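Local coordinates for putative 2OG-Fe(II) oxygenase family protein (Caulobacter crescentus CB15, PDB 3OOX) that probably acts as an iron(II)- and 2-oxoglutarate-dependent oxygenase, possibly of the kind that forms ethylene and oxidises L-arginine, at residues A[109-112]-A[113-116]; A[297-300]-A[301-305]. All blocks are in the same frame, centred on the assembly; numbering follows the deposited sequence.

Contact 1: residues A[109-112]-A[113-116]; sequences HRFR and AHMA
The phenyl ring of F111 has an imidazole on each side of it, and they meet it differently. Toward one face H114 turns its edge, an offset edge-to-face pair with ring centroids 5.4 Å apart and planes at 64°; H114 CE1 is the foremost atom, 3.7 Å from F111 CD1. Over the other face lies H109, its CE1 displaced toward the rim. F111 CD1 also sits 4.1 Å above one face of the R110 guanidinium, near its rim, while R110 forms a salt bridge with D274. At the edge of the H109 ring, and in its plane, ND1 accepts the backbone N-H of F111 in a 3.0 Å bond. H114 has water 2 at its own edge, in plane with ND1; the same water donates to R110 O, while NE2 on the far side bonds S273. The imidazole is thus gripped at both nitrogens. On the H114 side of the phenyl ring, M115, a selenomethionine in this crystal, adds a Met-aromatic contact, SE approaching obliquely at 3.7 Å from F111 CD2. Its CG lies beside the backbone N (chi1 -77°), which runs the chain alongside F111. With a serine at F111, the edge of H114 and the selenium of M115 would probably lose their shared aromatic partner, and a gap would open between the two imidazoles. The backbone turn brings these groups together: F111 O accepts two amides, H114 N at 3.1 Å from above the carbonyl plane and M115 N at 2.9 Å nearly in line with C=O. Residues 110-112 have helical backbone angles, and with both i+3 and i+4 amides on one carbonyl this is an irregular helical turn in the loop between strand 97-101 and helix 127-152.

Contact 2: residues A[297-300]-A[301-305]; sequences TADE and FLQQR. With EDO (1,2-ethanediol), chain G.
Q303 leans back along its helix to D299, one turn earlier, and CB, CG and NE2 each stay close to that residue. CB sits 3.6 Å from D299 O, the carbonyl that also accepts the backbone N-H of Q303. CG comes closer still, 3.3 Å from the same oxygen, because the first torsion places it beside the backbone N (chi1 -70°). CD lies about equally far from D299 O and OD2, and the extended chain beyond CG gives NE2 the reach to end at D299 OD2 in a 2.8 Å hydrogen bond, while OE1 turns away from D299. The two flat groups are turned 53° against each other, and NE2 meets OD2 from above the carboxylate plane, with an N-H...O angle of 145°. D299 lies in the first turn of helix 298-309, where the positive end of the helix dipole would probably favour its negative charge. That start is marked by a capping box: T297 OG1, at the N-cap, accepts the N-H of E300 at 3.0 Å, and in the conformer of E300 described here, one of two, OE1 accepts T297 N. Regular helix bonds follow, F301 N to T297 O and Q304 N to E300 O among them. F301 is buried against helix 233-238, where L302 also touches M234. L302 CD2 stands 4.0 Å from D299 OD1. On another flank Q304 OE1 accepts the hydroxyl O2 of a 1,2-ethanediol at 2.7 Å, a molecule probably left from crystallisation that also bonds R237, while Q304 NE2 is taken by E308.

From the N terminus, contact 1 comes first, tightening a turn in the loop that leads from strand 97-101 to helix 127-152. Far later in sequence, contact 2 begins on the last residue of the short strand 296-297 and runs into helix 298-309. The two are in series: each closes only a local turn, and neither nests within nor crosses the other. In space they meet, H114 CD2 of 109-116 packing 3.6 Å from D299 OD1 of 297-305. S273 links them further, bonding the side chain of H114 and the backbone of D299. The early loop is thereby joined to the C-terminal helix, which itself packs on helix 233-238.

Contact 1: residues A[109-112]-A[113-116]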
loop_
_atom_site.group_PDB
_atom_site.type_symbol
_atom_site.label_atom_id
_atom_site.label_comp_id
_atom_site.label_asym_id
_atom_site.label_seq_id
_atom_site.Cartn_x
_atom_site.Cartn_y
_atom_site.Cartn_z
ATOM N N HIS A 109 -14.600 -17.373 -11.147
ATOM C CA HIS A 109 -13.850 -16.240 -11.706
ATOM C C HIS A 109 -12.591 -16.720 -12.458
ATOM O O HIS A 109 -11.885 -17.623 -11.962
ATOM C CB HIS A 109 -13.460 -15.276 -10.601
ATOM C CG HIS A 109 -13.105 -13.926 -11.088
ATOM N ND1 HIS A 109 -11.933 -13.658 -11.759
ATOM C CD2 HIS A 109 -13.786 -12.752 -11.017
ATOM C CE1 HIS A 109 -11.909 -12.382 -12.091
ATOM N NE2 HIS A 109 -13.031 -11.808 -11.657
ATOM N N ARG A 110 -12.302 -16.083 -13.585
ATOM C CA ARG A 110 -11.184 -16.431 -14.459
ATOM C C ARG A 110 -9.823 -16.249 -13.780
ATOM O O ARG A 110 -8.846 -16.850 -14.220
ATOM C CB ARG A 110 -11.202 -15.613 -15.743
ATOM C CG ARG A 110 -10.910 -14.142 -15.569
ATOM C CD ARG A 110 -11.349 -13.291 -16.780
ATOM N NE ARG A 110 -10.912 -11.925 -16.698
ATOM C CZ ARG A 110 -11.479 -10.962 -15.990
ATOM N NH1 ARG A 110 -12.594 -11.227 -15.311
ATOM N NH2 ARG A 110 -10.970 -9.710 -15.980
ATOM N N PHE A 111 -9.747 -15.405 -12.741
ATOM C CA PHE A 111 -8.475 -15.170 -12.043
ATOM C C PHE A 111 -8.168 -16.203 -10.964
ATOM O O PHE A 111 -7.063 -16.195 -10.401
ATOM C CB PHE A 111 -8.395 -13.766 -11.401
ATOM C CG PHE A 111 -8.406 -12.606 -12.358
ATOM C CD1 PHE A 111 -8.150 -12.734 -13.732
ATOM C CD2 PHE A 111 -8.630 -11.349 -11.836
ATOM C CE1 PHE A 111 -8.149 -11.605 -14.523
ATOM C CE2 PHE A 111 -8.636 -10.244 -12.598
ATOM C CZ PHE A 111 -8.390 -10.348 -13.952
ATOM N N ARG A 112 -9.101 -17.110 -10.660
ATOM C CA ARG A 112 -8.871 -18.053 -9.595
ATOM C C ARG A 112 -7.647 -18.956 -9.847
ATOM O O ARG A 112 -7.016 -19.403 -8.886
ATOM C CB ARG A 112 -10.111 -18.897 -9.340
ATOM C CG ARG A 112 -11.197 -18.122 -8.632
ATOM C CD ARG A 112 -12.486 -18.936 -8.423
ATOM N NE ARG A 112 -13.141 -18.320 -7.297
ATOM C CZ ARG A 112 -12.832 -18.577 -6.025
ATOM N NH1 ARG A 112 -11.982 -19.556 -5.722
ATOM N NH2 ARG A 112 -13.406 -17.883 -5.059
ATOM N N ALA A 113 -7.320 -19.228 -11.103
ATOM C CA ALA A 113 -6.162 -20.076 -11.398
ATOM C C ALA A 113 -4.833 -19.486 -10.931
ATOM O O ALA A 113 -3.872 -20.237 -10.715
ATOM C CB ALA A 113 -6.108 -20.394 -12.880
ATOM N N HIS A 114 -4.751 -18.162 -10.741
ATOM C CA HIS A 114 -3.498 -17.560 -10.275
ATOM C C HIS A 114 -3.646 -16.688 -9.022
ATOM O O HIS A 114 -2.637 -16.242 -8.467
ATOM C CB HIS A 114 -2.807 -16.759 -11.366
ATOM C CG HIS A 114 -3.467 -15.436 -11.647
ATOM N ND1 HIS A 114 -4.595 -15.340 -12.446
ATOM C CD2 HIS A 114 -3.163 -14.173 -11.269
ATOM C CE1 HIS A 114 -4.959 -14.073 -12.526
ATOM N NE2 HIS A 114 -4.119 -13.347 -11.820
HETATM N N MSE A 115 -4.877 -16.476 -8.543
HETATM C CA MSE A 115 -5.137 -15.721 -7.312
HETATM C C MSE A 115 -5.767 -16.621 -6.281
HETATM O O MSE A 115 -6.915 -17.081 -6.431
HETATM C CB MSE A 115 -6.064 -14.528 -7.605
HETATM C CG MSE A 115 -5.333 -13.416 -8.249
HETATM SE SE MSE A 115 -6.403 -11.964 -8.915
HETATM C CE MSE A 115 -7.343 -11.516 -7.327
ATOM N N ALA A 116 -4.989 -16.927 -5.235
ATOM C CA ALA A 116 -5.409 -17.890 -4.261
ATOM C C ALA A 116 -6.534 -17.393 -3.358
ATOM O O ALA A 116 -6.655 -16.200 -3.041
ATOM C CB ALA A 116 -4.177 -18.327 -3.389
HETATM O O HOH W 1 -9.604 -19.759 -12.969
HETATM O O HOH W 2 -6.241 -17.138 -13.882
#

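Contact 2: residues A[297-300]-A[301-305]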
loop_
_atom_site.group_PDB
_atom_site.type_symbol
_atom_site.label_atom_id
_atom_site.label_comp_id
_atom_site.label_asym_id
_atom_site.label_seq_id
_atom_site.Cartn_x
_atom_site.Cartn_y
_atom_site.Cartn_z
ATOM N N THR A 297 1.234 -7.239 -19.395
ATOM C CA THR A 297 0.061 -7.289 -18.528
ATOM C C THR A 297 0.497 -6.996 -17.095
ATOM O O THR A 297 1.649 -7.226 -16.733
ATOM C CB THR A 297 -0.673 -8.623 -18.517
ATOM O OG1 THR A 297 0.168 -9.664 -17.994
ATOM C CG2 THR A 297 -1.132 -9.035 -19.941
ATOM N N ALA A 298 -0.433 -6.540 -16.266
ATOM C CA ALA A 298 -0.104 -6.287 -14.864
ATOM C C ALA A 298 0.419 -7.554 -14.198
ATOM O O ALA A 298 1.400 -7.522 -13.417
ATOM C CB ALA A 298 -1.346 -5.780 -14.115
ATOM N N ASP A 299 -0.171 -8.718 -14.507
ATOM C CA ASP A 299 0.293 -9.928 -13.852
ATOM C C ASP A 299 1.690 -10.330 -14.332
ATOM O O ASP A 299 2.500 -10.819 -13.522
ATOM C CB ASP A 299 -0.671 -11.105 -13.981
ATOM C CG ASP A 299 -0.328 -12.203 -13.013
ATOM O OD1 ASP A 299 -0.381 -11.921 -11.782
ATOM O OD2 ASP A 299 0.055 -13.298 -13.490
ATOM N N GLU A 300 1.981 -10.164 -15.613
ATOM C CA GLU A 300 3.317 -10.423 -16.162
ATOM C C GLU A 300 4.355 -9.542 -15.451
ATOM O O GLU A 300 5.455 -9.980 -15.126
ATOM C CB GLU A 300 3.345 -10.153 -17.693
ATOM C CG GLU A 300 2.669 -11.248 -18.585
ATOM C CD GLU A 300 2.276 -10.824 -20.041
ATOM O OE1 GLU A 300 2.555 -9.697 -20.540
ATOM O OE2 GLU A 300 1.673 -11.691 -20.731
ATOM N N PHE A 301 3.991 -8.282 -15.278
ATOM C CA PHE A 301 4.867 -7.286 -14.621
ATOM C C PHE A 301 5.073 -7.646 -13.155
ATOM O O PHE A 301 6.197 -7.584 -12.657
ATOM C CB PHE A 301 4.254 -5.910 -14.749
ATOM C CG PHE A 301 5.092 -4.800 -14.163
ATOM C CD1 PHE A 301 6.146 -4.286 -14.847
ATOM C CD2 PHE A 301 4.802 -4.285 -12.907
ATOM C CE1 PHE A 301 6.898 -3.254 -14.329
ATOM C CE2 PHE A 301 5.553 -3.249 -12.372
ATOM C CZ PHE A 301 6.603 -2.741 -13.092
ATOM N N LEU A 302 3.985 -8.058 -12.494
ATOM C CA LEU A 302 4.052 -8.513 -11.115
ATOM C C LEU A 302 5.012 -9.658 -10.997
ATOM O O LEU A 302 5.904 -9.645 -10.130
ATOM C CB LEU A 302 2.664 -8.932 -10.618
ATOM C CG LEU A 302 2.535 -9.278 -9.144
ATOM C CD1 LEU A 302 3.070 -8.161 -8.245
ATOM C CD2 LEU A 302 1.083 -9.581 -8.854
ATOM N N GLN A 303 4.859 -10.666 -11.846
ATOM C CA GLN A 303 5.723 -11.823 -11.770
ATOM C C GLN A 303 7.176 -11.435 -12.029
ATOM O O GLN A 303 8.085 -11.946 -11.348
ATOM C CB GLN A 303 5.309 -12.880 -12.765
ATOM C CG GLN A 303 3.997 -13.578 -12.449
ATOM C CD GLN A 303 3.693 -14.641 -13.464
ATOM O OE1 GLN A 303 4.504 -15.545 -13.684
ATOM N NE2 GLN A 303 2.542 -14.535 -14.118
ATOM N N GLN A 304 7.396 -10.561 -13.007
ATOM C CA GLN A 304 8.752 -10.088 -13.335
ATOM C C GLN A 304 9.374 -9.355 -12.136
ATOM O O GLN A 304 10.508 -9.637 -11.764
ATOM C CB GLN A 304 8.725 -9.187 -14.580
ATOM C CG GLN A 304 10.098 -8.584 -14.944
ATOM C CD GLN A 304 10.004 -7.439 -15.925
ATOM O OE1 GLN A 304 9.254 -7.505 -16.896
ATOM N NE2 GLN A 304 10.799 -6.387 -15.692
ATOM N N ARG A 305 8.650 -8.422 -11.515
ATOM C CA ARG A 305 9.228 -7.661 -10.396
ATOM C C ARG A 305 9.549 -8.566 -9.206
ATOM O O ARG A 305 10.546 -8.320 -8.499
ATOM C CB ARG A 305 8.323 -6.504 -9.944
ATOM C CG ARG A 305 8.167 -5.354 -10.948
ATOM C CD ARG A 305 9.435 -4.460 -11.118
ATOM N NE ARG A 305 9.804 -3.660 -9.947
ATOM C CZ ARG A 305 11.015 -3.678 -9.392
ATOM N NH1 ARG A 305 11.963 -4.455 -9.896
ATOM N NH2 ARG A 305 11.291 -2.917 -8.341
HETATM C C1 EDO G . 9.653 -5.705 -21.211
HETATM O O1 EDO G . 8.420 -5.008 -21.434
HETATM C C2 EDO G . 10.285 -5.264 -19.896
HETATM O O2 EDO G . 9.430 -5.560 -18.784
#